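Local coordinates for transcriptional regulator (Streptococcus pneumoniae, PDB 2GNP), which probably senses a sugar or related effector through a Rossmann-like sugar-binding domain and regulates transcription in response, at residues I124-E127 against L131-G134; G159-K164 against K179-V184; H167-M172 against C192-S197; G199-V202 against L206-R209. All coordinates share one frame; numbering follows the deposited sequence.

Contact 1 (I124-E127 against L131-G134)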
loop_
_atom_site.group_PDB
_atom_site.type_symbol
_atom_site.label_atom_id
_atom_site.label_comp_id
_atom_site.label_asym_id
_atom_site.label_seq_id
_atom_site.Cartn_x
_atom_site.Cartn_y
_atom_site.Cartn_z
ATOM N N ILE A 124 0.605 10.373 11.909
ATOM C CA ILE A 124 0.872 8.939 11.754
ATOM C C ILE A 124 1.756 8.360 12.891
ATOM O O ILE A 124 1.488 7.273 13.361
ATOM C CB ILE A 124 1.462 8.643 10.332
ATOM C CG1 ILE A 124 1.800 7.153 10.135
ATOM C CG2 ILE A 124 2.663 9.508 10.058
ATOM C CD1 ILE A 124 0.599 6.220 10.246
ATOM N N VAL A 125 2.781 9.093 13.331
ATOM C CA VAL A 125 3.659 8.588 14.430
ATOM C C VAL A 125 3.558 9.547 15.639
ATOM O O VAL A 125 3.838 10.756 15.510
ATOM C CB VAL A 125 5.168 8.514 13.990
ATOM C CG1 VAL A 125 6.062 8.130 15.201
ATOM C CG2 VAL A 125 5.364 7.526 12.810
ATOM N N GLN A 126 3.158 8.990 16.791
ATOM C CA GLN A 126 3.012 9.774 18.004
ATOM C C GLN A 126 4.353 9.672 18.751
ATOM O O GLN A 126 5.163 8.752 18.485
ATOM C CB GLN A 126 1.870 9.238 18.872
ATOM C CG GLN A 126 0.508 9.198 18.178
ATOM C CD GLN A 126 -0.042 10.586 17.969
ATOM O OE1 GLN A 126 -0.550 10.928 16.876
ATOM N NE2 GLN A 126 0.047 11.429 19.021
ATOM N N GLU A 127 4.551 10.629 19.668
ATOM C CA GLU A 127 5.725 10.715 20.567
ATOM C C GLU A 127 5.974 9.474 21.428
ATOM O O GLU A 127 7.122 9.058 21.628
ATOM C CB GLU A 127 5.570 11.986 21.431
ATOM C CG GLU A 127 5.683 13.296 20.594
ATOM C CD GLU A 127 4.886 14.475 21.145
ATOM O OE1 GLU A 127 5.504 15.321 21.827
ATOM O OE2 GLU A 127 3.648 14.577 20.898
ATOM N N LEU A 131 0.407 8.245 24.244
ATOM C CA LEU A 131 -0.300 9.165 23.334
ATOM C C LEU A 131 -1.003 8.368 22.212
ATOM O O LEU A 131 -2.199 8.597 21.945
ATOM C CB LEU A 131 0.685 10.152 22.736
ATOM C CG LEU A 131 1.176 11.205 23.710
ATOM C CD1 LEU A 131 2.175 12.066 22.986
ATOM C CD2 LEU A 131 -0.022 12.036 24.173
ATOM N N ALA A 132 -0.295 7.401 21.635
ATOM C CA ALA A 132 -0.907 6.567 20.579
ATOM C C ALA A 132 -2.118 5.813 21.119
ATOM O O ALA A 132 -3.192 5.796 20.497
ATOM C CB ALA A 132 0.093 5.586 20.011
ATOM N N ASP A 133 -1.960 5.171 22.285
ATOM C CA ASP A 133 -3.089 4.455 22.874
ATOM C C ASP A 133 -4.284 5.356 23.254
ATOM O O ASP A 133 -5.431 4.938 23.110
ATOM C CB ASP A 133 -2.650 3.718 24.110
ATOM C CG ASP A 133 -1.791 2.530 23.816
ATOM O OD1 ASP A 133 -1.753 2.021 22.674
ATOM O OD2 ASP A 133 -1.194 2.044 24.807
ATOM N N GLY A 134 -3.997 6.562 23.723
ATOM C CA GLY A 134 -5.016 7.571 23.986
ATOM C C GLY A 134 -5.889 7.816 22.752
ATOM O O GLY A 134 -7.111 7.943 22.886
#
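Gln126 and Glu127 meet Leu131 and Ala132 in a short-range van der Waals contact, where the loop that follows strand 116-117 folds back on the first turns of helix 129-136. The two segments come nearest at Gln126 and Ala132, whose CA atoms lie 5.7 Å apart, and the contact is only partly buried. Gln126 carries the inner half. It points its CB at the helix, and the first torsion, with CG beside the backbone N and anti to the carbonyl carbon (chi1 -58°), then places CG 3.8 Å from Ala132 CA, so the stem rests on the helix backbone as much as on a side chain. Gln126 CB also comes within 4.1 Å of Leu131 CB, and the side chains of Gln126 and Leu131 run at about a right angle to each other. The outer half belongs to the solvent-exposed Glu127. Its extended chain passes the Leu131 methyl CD1 at a slant, and both ends touch it: CD1 lies 3.7 Å from Glu127 CB and 3.6 Å from Glu127 OE2. Directional bonds come from nearby residues. Asn128 OD1 is hydrogen-bonded to Leu131 N at the start of the helix, and the backbone of Gln126 pairs with that of Arg209. The contact itself adds van der Waals contact without directionality, and the carboxylate of Glu127 gains no polar partner from Leu131; the loop's position relative to the rest of the domain is more probably set by the polar bonds of its backbone.

Contact 2 (G159-K164 against K179-V184)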
loop_
_atom_site.group_PDB
_atom_site.type_symbol
_atom_site.label_atom_id
_atom_site.label_comp_id
_atom_site.label_asym_id
_atom_site.label_seq_id
_atom_site.Cartn_x
_atom_site.Cartn_y
_atom_site.Cartn_z
ATOM N N GLY A 159 6.394 1.230 0.206
ATOM C CA GLY A 159 7.585 2.104 0.242
ATOM C C GLY A 159 8.866 1.307 0.488
ATOM O O GLY A 159 8.830 0.179 0.995
ATOM N N ASP A 160 9.990 1.864 0.037
ATOM C CA ASP A 160 11.271 1.201 0.255
ATOM C C ASP A 160 11.996 1.935 1.380
ATOM O O ASP A 160 11.486 2.943 1.861
ATOM C CB ASP A 160 12.134 1.177 -1.040
ATOM C CG ASP A 160 12.484 2.547 -1.542
ATOM O OD1 ASP A 160 12.036 2.914 -2.665
ATOM O OD2 ASP A 160 13.185 3.289 -0.834
ATOM N N PHE A 161 13.174 1.456 1.793
ATOM C CA PHE A 161 13.875 2.100 2.893
ATOM C C PHE A 161 15.257 2.501 2.403
ATOM O O PHE A 161 16.217 2.550 3.182
ATOM C CB PHE A 161 13.941 1.165 4.080
ATOM C CG PHE A 161 14.138 1.856 5.390
ATOM C CD1 PHE A 161 15.268 1.595 6.150
ATOM C CD2 PHE A 161 13.210 2.775 5.860
ATOM C CE1 PHE A 161 15.451 2.253 7.396
ATOM C CE2 PHE A 161 13.399 3.418 7.067
ATOM C CZ PHE A 161 14.516 3.139 7.840
ATOM N N SER A 162 15.303 2.770 1.084
ATOM C CA SER A 162 16.473 3.335 0.446
ATOM C C SER A 162 16.577 4.787 0.897
ATOM O O SER A 162 15.665 5.340 1.554
ATOM C CB SER A 162 16.342 3.287 -1.079
ATOM O OG SER A 162 15.542 4.386 -1.509
ATOM N N ASN A 163 17.659 5.461 0.520
ATOM C CA ASN A 163 17.807 6.889 0.829
ATOM C C ASN A 163 16.581 7.723 0.402
ATOM O O ASN A 163 16.102 8.547 1.157
ATOM C CB ASN A 163 19.126 7.459 0.256
ATOM C CG ASN A 163 19.887 8.363 1.254
ATOM O OD1 ASN A 163 21.068 8.194 1.491
ATOM N ND2 ASN A 163 19.196 9.330 1.811
ATOM N N LYS A 164 16.053 7.476 -0.791
ATOM C CA LYS A 164 14.914 8.225 -1.274
ATOM C C LYS A 164 13.655 7.832 -0.524
ATOM O O LYS A 164 12.757 8.660 -0.340
ATOM C CB LYS A 164 14.721 7.965 -2.761
ATOM C CG LYS A 164 15.655 8.743 -3.678
ATOM C CD LYS A 164 14.960 9.088 -5.023
ATOM C CE LYS A 164 14.161 7.908 -5.607
ATOM N NZ LYS A 164 13.341 8.211 -6.862
ATOM N N LYS A 179 17.989 5.068 13.233
ATOM C CA LYS A 179 19.080 4.189 13.667
ATOM C C LYS A 179 18.577 2.824 14.032
ATOM O O LYS A 179 19.110 1.816 13.568
ATOM C CB LYS A 179 19.867 4.791 14.828
ATOM C CG LYS A 179 20.970 5.766 14.411
ATOM C CD LYS A 179 21.953 6.082 15.616
ATOM C CE LYS A 179 21.268 6.246 16.977
ATOM N NZ LYS A 179 21.048 4.942 17.737
ATOM N N GLU A 180 17.499 2.775 14.814
ATOM C CA GLU A 180 16.916 1.517 15.249
ATOM C C GLU A 180 16.319 0.725 14.081
ATOM O O GLU A 180 16.496 -0.483 14.012
ATOM C CB GLU A 180 15.863 1.743 16.332
ATOM C CG GLU A 180 16.439 2.385 17.589
ATOM C CD GLU A 180 17.574 1.537 18.203
ATOM O OE1 GLU A 180 17.572 0.284 18.016
ATOM O OE2 GLU A 180 18.439 2.145 18.879
ATOM N N LEU A 181 15.616 1.409 13.168
ATOM C CA LEU A 181 15.116 0.739 11.948
ATOM C C LEU A 181 16.220 0.118 11.102
ATOM O O LEU A 181 16.064 -0.974 10.567
ATOM C CB LEU A 181 14.261 1.687 11.116
ATOM C CG LEU A 181 12.891 1.956 11.746
ATOM C CD1 LEU A 181 12.211 3.133 10.976
ATOM C CD2 LEU A 181 11.958 0.734 11.887
ATOM N N THR A 182 17.330 0.830 10.991
ATOM C CA THR A 182 18.474 0.354 10.197
ATOM C C THR A 182 19.116 -0.839 10.923
ATOM O O THR A 182 19.457 -1.852 10.296
ATOM C CB THR A 182 19.473 1.500 9.953
ATOM O OG1 THR A 182 18.817 2.502 9.158
ATOM C CG2 THR A 182 20.722 1.004 9.179
ATOM N N LYS A 183 19.215 -0.742 12.251
ATOM C CA LYS A 183 19.826 -1.840 13.023
ATOM C C LYS A 183 19.090 -3.166 12.815
ATOM O O LYS A 183 19.713 -4.238 12.736
ATOM C CB LYS A 183 19.907 -1.492 14.514
ATOM C CG LYS A 183 20.928 -2.342 15.264
ATOM C CD LYS A 183 20.572 -2.519 16.759
ATOM C CE LYS A 183 21.198 -1.442 17.643
ATOM N NZ LYS A 183 21.339 -1.916 19.080
ATOM N N VAL A 184 17.756 -3.106 12.717
ATOM C CA VAL A 184 16.951 -4.322 12.493
ATOM C C VAL A 184 16.733 -4.656 11.022
ATOM O O VAL A 184 15.899 -5.526 10.683
ATOM C CB VAL A 184 15.597 -4.303 13.254
ATOM C CG1 VAL A 184 15.835 -4.244 14.771
ATOM C CG2 VAL A 184 14.718 -3.141 12.768
#
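Phe161 points its ring at helix 175-183 and meets Leu181 and Thr182 there, a loop-to-helix contact at the end of strand 153-160 in this Rossmann-like domain. The aromatic group runs at about a right angle to both partners. Phe161 CZ lies 3.6 Å from Leu181 CB, an oblique approach, and 3.9 Å from Leu181 CD1, so CZ, the para carbon, touches both CB and the CD1 branch of the leucine. Thr182 comes from another direction, with OG1 near the ring plane, 3.8 Å from Phe161 CE1. That hydroxyl has its polar partner within its own helix, at Phe178 O, and its approach to Phe161 is a van der Waals contact at the ring edge. The extended first torsion of Phe161, with CG anti to the backbone N (chi1 -157°), carries the ring across to the helix, while Lys166 makes a cation-pi contact with the same ring. Phe161 and Leu181 are buried, whereas Thr182 is exposed. The turn that presents Phe161 is braced by bonds between the residues before and after it. Asp160 forms an Asx turn, and Ser162 OG, at the N-cap of helix 163-167, accepts weakly from Lys164 N and is also hydrogen-bonded to Gly165 N. Asp160 OD2 accepts from Ser162 N at 2.9 Å and from Ser162 OG at 2.7 Å, both from the same face of its carboxylate.

Contact 3 (H167-M172 against C192-S197)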
loop_
_atom_site.group_PDB
_atom_site.type_symbol
_atom_site.label_atom_id
_atom_site.label_comp_id
_atom_site.label_asym_id
_atom_site.label_seq_id
_atom_site.Cartn_x
_atom_site.Cartn_y
_atom_site.Cartn_z
ATOM N N HIS A 167 13.691 9.516 2.741
ATOM C CA HIS A 167 13.413 10.949 2.529
ATOM C C HIS A 167 12.054 11.476 3.013
ATOM O O HIS A 167 12.006 12.483 3.746
ATOM C CB HIS A 167 13.587 11.303 1.042
ATOM C CG HIS A 167 13.323 12.738 0.736
ATOM N ND1 HIS A 167 14.189 13.740 1.107
ATOM C CD2 HIS A 167 12.289 13.342 0.096
ATOM C CE1 HIS A 167 13.703 14.906 0.706
ATOM N NE2 HIS A 167 12.541 14.693 0.110
ATOM N N GLN A 168 10.968 10.811 2.593
ATOM C CA GLN A 168 9.594 11.242 2.915
ATOM C C GLN A 168 9.313 11.273 4.429
ATOM O O GLN A 168 8.417 11.985 4.890
ATOM C CB GLN A 168 8.568 10.358 2.178
ATOM C CG GLN A 168 8.882 10.188 0.675
ATOM C CD GLN A 168 8.389 11.367 -0.177
ATOM O OE1 GLN A 168 8.293 12.517 0.294
ATOM N NE2 GLN A 168 8.077 11.078 -1.452
ATOM N N TRP A 169 10.158 10.566 5.177
ATOM C CA TRP A 169 9.988 10.348 6.624
ATOM C C TRP A 169 10.838 11.233 7.517
ATOM O O TRP A 169 10.758 11.150 8.760
ATOM C CB TRP A 169 10.222 8.870 6.956
ATOM C CG TRP A 169 9.127 8.033 6.404
ATOM C CD1 TRP A 169 9.139 7.309 5.227
ATOM C CD2 TRP A 169 7.812 7.878 6.959
ATOM N NE1 TRP A 169 7.917 6.696 5.047
ATOM C CE2 TRP A 169 7.084 7.034 6.081
ATOM C CE3 TRP A 169 7.190 8.367 8.116
ATOM C CZ2 TRP A 169 5.748 6.651 6.327
ATOM C CZ3 TRP A 169 5.858 7.958 8.391
ATOM C CH2 TRP A 169 5.159 7.101 7.470
ATOM N N LEU A 170 11.653 12.085 6.895
ATOM C CA LEU A 170 12.640 12.878 7.604
ATOM C C LEU A 170 12.133 13.777 8.735
ATOM O O LEU A 170 12.864 14.002 9.714
ATOM C CB LEU A 170 13.450 13.718 6.599
ATOM C CG LEU A 170 14.882 13.248 6.297
ATOM C CD1 LEU A 170 15.136 11.769 6.379
ATOM C CD2 LEU A 170 15.379 13.759 4.967
ATOM N N ASP A 171 10.935 14.327 8.615
ATOM C CA ASP A 171 10.446 15.112 9.768
ATOM C C ASP A 171 9.357 14.408 10.567
ATOM O O ASP A 171 8.728 15.002 11.466
ATOM C CB ASP A 171 10.011 16.525 9.362
ATOM C CG ASP A 171 11.192 17.529 9.372
ATOM O OD1 ASP A 171 11.899 17.621 8.339
ATOM O OD2 ASP A 171 11.401 18.217 10.415
HETATM N N MSE A 172 9.143 13.138 10.251
HETATM C CA MSE A 172 8.176 12.338 10.978
HETATM C C MSE A 172 8.870 11.388 11.987
HETATM O O MSE A 172 8.464 11.300 13.167
HETATM C CB MSE A 172 7.298 11.575 9.993
HETATM C CG MSE A 172 6.133 10.811 10.658
HETATM SE SE MSE A 172 4.998 11.959 11.830
HETATM C CE MSE A 172 4.262 13.110 10.429
ATOM N N CYS A 192 2.441 2.497 6.463
ATOM C CA CYS A 192 3.306 3.208 7.384
ATOM C C CYS A 192 3.901 2.332 8.492
ATOM O O CYS A 192 4.348 2.856 9.522
ATOM C CB CYS A 192 2.530 4.437 7.947
ATOM S SG CYS A 192 2.051 5.587 6.607
ATOM N N ARG A 193 3.932 1.028 8.261
ATOM C CA ARG A 193 4.590 0.047 9.155
ATOM C C ARG A 193 5.788 -0.523 8.466
ATOM O O ARG A 193 5.730 -0.848 7.277
ATOM C CB ARG A 193 3.641 -1.002 9.673
ATOM C CG ARG A 193 2.564 -0.302 10.559
ATOM C CD ARG A 193 1.540 -1.351 10.963
ATOM N NE ARG A 193 0.484 -0.799 11.821
ATOM C CZ ARG A 193 0.666 -0.440 13.086
ATOM N NH1 ARG A 193 1.893 -0.583 13.649
ATOM N NH2 ARG A 193 -0.348 0.080 13.811
ATOM N N PHE A 194 6.876 -0.603 9.230
ATOM C CA PHE A 194 8.205 -0.907 8.699
ATOM C C PHE A 194 8.507 -2.350 8.946
ATOM O O PHE A 194 8.321 -2.834 10.067
ATOM C CB PHE A 194 9.241 0.041 9.351
ATOM C CG PHE A 194 9.030 1.484 8.909
ATOM C CD1 PHE A 194 9.640 1.930 7.748
ATOM C CD2 PHE A 194 8.154 2.336 9.590
ATOM C CE1 PHE A 194 9.419 3.210 7.291
ATOM C CE2 PHE A 194 7.907 3.649 9.090
ATOM C CZ PHE A 194 8.562 4.064 7.961
ATOM N N PHE A 195 9.015 -3.016 7.918
ATOM C CA PHE A 195 9.301 -4.458 8.054
ATOM C C PHE A 195 10.680 -4.831 7.538
ATOM O O PHE A 195 11.297 -4.094 6.753
ATOM C CB PHE A 195 8.236 -5.281 7.344
ATOM C CG PHE A 195 7.961 -4.824 5.923
ATOM C CD1 PHE A 195 6.787 -4.120 5.615
ATOM C CD2 PHE A 195 8.894 -5.048 4.916
ATOM C CE1 PHE A 195 6.517 -3.712 4.272
ATOM C CE2 PHE A 195 8.653 -4.636 3.608
ATOM C CZ PHE A 195 7.451 -3.939 3.298
ATOM N N ASP A 196 11.125 -6.011 7.985
ATOM C CA ASP A 196 12.370 -6.588 7.528
ATOM C C ASP A 196 12.236 -7.430 6.260
ATOM O O ASP A 196 11.201 -7.411 5.569
ATOM C CB ASP A 196 13.008 -7.376 8.682
ATOM C CG ASP A 196 12.294 -8.702 8.965
ATOM O OD1 ASP A 196 11.341 -9.103 8.225
ATOM O OD2 ASP A 196 12.731 -9.408 9.903
ATOM N N SER A 197 13.285 -8.168 5.905
ATOM C CA SER A 197 13.300 -8.902 4.602
ATOM C C SER A 197 12.298 -10.034 4.473
ATOM O O SER A 197 12.111 -10.566 3.358
ATOM C CB SER A 197 14.712 -9.476 4.356
ATOM O OG SER A 197 14.926 -10.569 5.211
#
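Arg193 NH1, between the Cys192 and Phe194 that meet Trp169, is held by two acceptors: it forms a salt bridge with Glu201 OE2 and a hydrogen bond to the backbone carbonyl O of Gln207. On the other segment, Trp169 O accepts from the backbone N of Met172 at 3.0 Å; this bond follows directly on the type I turn from His167 to Leu170, in which Trp169 is the third residue. Trp169 CG lies beside its backbone N (chi1 -69°), with the indole turned so that its CH2 end reaches Cys192. There Cys192 SG lies in the ring plane, 3.6 Å from Trp169 CH2, 87° off the normal of the six-membered ring: an edge-on sulfur-aromatic contact. Phe194 makes a T-shaped pair, its edge toward the face of the five-membered ring, centroids 5.3 Å apart and planes at 76°. Phe194 CZ stands over the middle of the indole, 3.8 Å from the ring-fusion atom Trp169 CE2. The contact joins the loop between helices 163-167 and 175-183 to the hairpin of strands 188-190 and 193-195. Phe178 and Leu181 of helix 175-183 pack on Trp169 and Phe194 respectively, and Phe195 lies against helix 234-242.

Contact 4 (G199-V202 against L206-R209)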
loop_
_atom_site.group_PDB
_atom_site.type_symbol
_atom_site.label_atom_id
_atom_site.label_comp_id
_atom_site.label_asym_id
_atom_site.label_seq_id
_atom_site.Cartn_x
_atom_site.Cartn_y
_atom_site.Cartn_z
ATOM N N GLY A 199 9.170 -9.598 5.906
ATOM C CA GLY A 199 7.889 -8.900 6.012
ATOM C C GLY A 199 7.361 -8.851 7.423
ATOM O O GLY A 199 6.165 -8.632 7.657
ATOM N N LYS A 200 8.276 -8.996 8.384
ATOM C CA LYS A 200 7.930 -8.831 9.794
ATOM C C LYS A 200 8.201 -7.422 10.334
ATOM O O LYS A 200 9.238 -6.845 10.038
ATOM C CB LYS A 200 8.664 -9.909 10.616
ATOM C CG LYS A 200 7.747 -11.133 10.851
ATOM C CD LYS A 200 6.627 -11.341 9.753
ATOM C CE LYS A 200 5.158 -10.886 10.157
ATOM N NZ LYS A 200 4.446 -9.704 9.420
ATOM N N GLU A 201 7.260 -6.900 11.131
ATOM C CA GLU A 201 7.363 -5.594 11.765
ATOM C C GLU A 201 8.239 -5.642 13.027
ATOM O O GLU A 201 7.759 -5.889 14.139
ATOM C CB GLU A 201 5.961 -5.015 12.070
ATOM C CG GLU A 201 5.959 -3.509 12.331
ATOM C CD GLU A 201 4.574 -2.972 12.669
ATOM O OE1 GLU A 201 3.657 -3.822 12.752
ATOM O OE2 GLU A 201 4.447 -1.748 12.853
ATOM N N VAL A 202 9.530 -5.361 12.861
ATOM C CA VAL A 202 10.485 -5.807 13.904
ATOM C C VAL A 202 10.644 -4.832 15.071
ATOM O O VAL A 202 10.707 -5.264 16.229
ATOM C CB VAL A 202 11.824 -6.289 13.284
ATOM C CG1 VAL A 202 12.319 -5.256 12.271
ATOM C CG2 VAL A 202 12.875 -6.686 14.388
ATOM N N LEU A 206 8.320 1.697 17.712
ATOM C CA LEU A 206 7.646 2.551 16.703
ATOM C C LEU A 206 6.281 1.933 16.342
ATOM O O LEU A 206 5.293 2.667 16.174
ATOM C CB LEU A 206 8.550 2.708 15.488
ATOM C CG LEU A 206 7.999 3.537 14.310
ATOM C CD1 LEU A 206 7.695 4.953 14.782
ATOM C CD2 LEU A 206 9.003 3.490 13.127
ATOM N N GLN A 207 6.226 0.601 16.236
ATOM C CA GLN A 207 4.973 -0.134 15.920
ATOM C C GLN A 207 3.851 0.363 16.831
ATOM O O GLN A 207 2.739 0.655 16.374
ATOM C CB GLN A 207 5.199 -1.643 16.136
ATOM C CG GLN A 207 3.950 -2.442 16.117
ATOM C CD GLN A 207 4.205 -3.877 16.463
ATOM O OE1 GLN A 207 4.599 -4.194 17.586
ATOM N NE2 GLN A 207 3.969 -4.765 15.502
ATOM N N GLU A 208 4.160 0.467 18.122
ATOM C CA GLU A 208 3.162 0.838 19.164
ATOM C C GLU A 208 2.839 2.366 19.215
ATOM O O GLU A 208 1.951 2.826 19.953
ATOM C CB GLU A 208 3.634 0.251 20.554
ATOM C CG GLU A 208 3.768 -1.266 20.513
ATOM C CD GLU A 208 3.936 -1.951 21.879
ATOM O OE1 GLU A 208 4.555 -1.331 22.761
ATOM O OE2 GLU A 208 3.446 -3.107 22.021
ATOM N N ARG A 209 3.541 3.165 18.431
ATOM C CA ARG A 209 3.362 4.595 18.409
ATOM C C ARG A 209 2.617 5.028 17.119
ATOM O O ARG A 209 2.410 6.225 16.922
ATOM C CB ARG A 209 4.709 5.354 18.406
ATOM C CG ARG A 209 5.415 5.489 19.754
ATOM C CD ARG A 209 6.940 5.719 19.578
ATOM N NE ARG A 209 7.341 6.794 18.659
ATOM C CZ ARG A 209 8.487 6.802 18.004
ATOM N NH1 ARG A 209 9.312 5.771 18.119
ATOM N NH2 ARG A 209 8.799 7.808 17.199
#
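The carboxylate of Glu201 and the amide of Gln207 stand nearly perpendicular, their planes 83° apart, and the whole glutamine side chain lies over one face of the carboxylate. From that face Gln207 NE2 donates to Glu201 OE1 at 2.9 Å, along a fairly straight N-H path of 161°. The donor comes from above, 77° out of the carboxylate plane, yet the acceptor oxygen lies close to the plane of the amide, so the geometry suits the N-H better than it suits the oxygen. The second carboxylate oxygen rests on the glutamine stem, with Glu201 OE2 3.4 Å from both Gln207 CB and Gln207 CG. Each of the two side chains puts CG anti to its own backbone N and continues extended, which lets them bridge CA atoms 7.3 Å apart. In the same segment as Gln207, the guanidinium of Arg209 has Leu206 CD1 over one face, 3.7 Å above it and offset toward the rim. The contact lies near the surface, where the loop after strand 193-195 leads into helix 204-207. Because Arg193, from that strand, also ties Glu201 OE2 to the backbone carbonyl O of Gln207, the two residues are linked a second time through one guanidinium nitrogen. With a cation on one oxygen and an amide donor on the other, the carboxylate of Glu201 probably remains ionised, and its negative charge would strengthen the amide bond although the donor stands above the carboxylate plane.

From the N terminus, contact 1 comes first and closes a short loop, with three residues between its segments, where the chain enters helix 129-136. Contacts 2 and 3 then cross: 167-172 falls between the two halves of contact 2, and 179-184 between those of contact 3. Together they join the end of strand 153-160, helix 175-183 and strand 193-195, and meet through Phe161 CE2 against Phe194 CE1. Contact 4 closes another three-residue gap, at helix 204-207. None is nested. Spatially, Ile124 of contact 1 packs on Cys192 and Trp169 of contact 3, Leu206 of contact 4 touches both Val125 of contact 1 and Leu181 of contact 2, and Arg193 joins contacts 3 and 4.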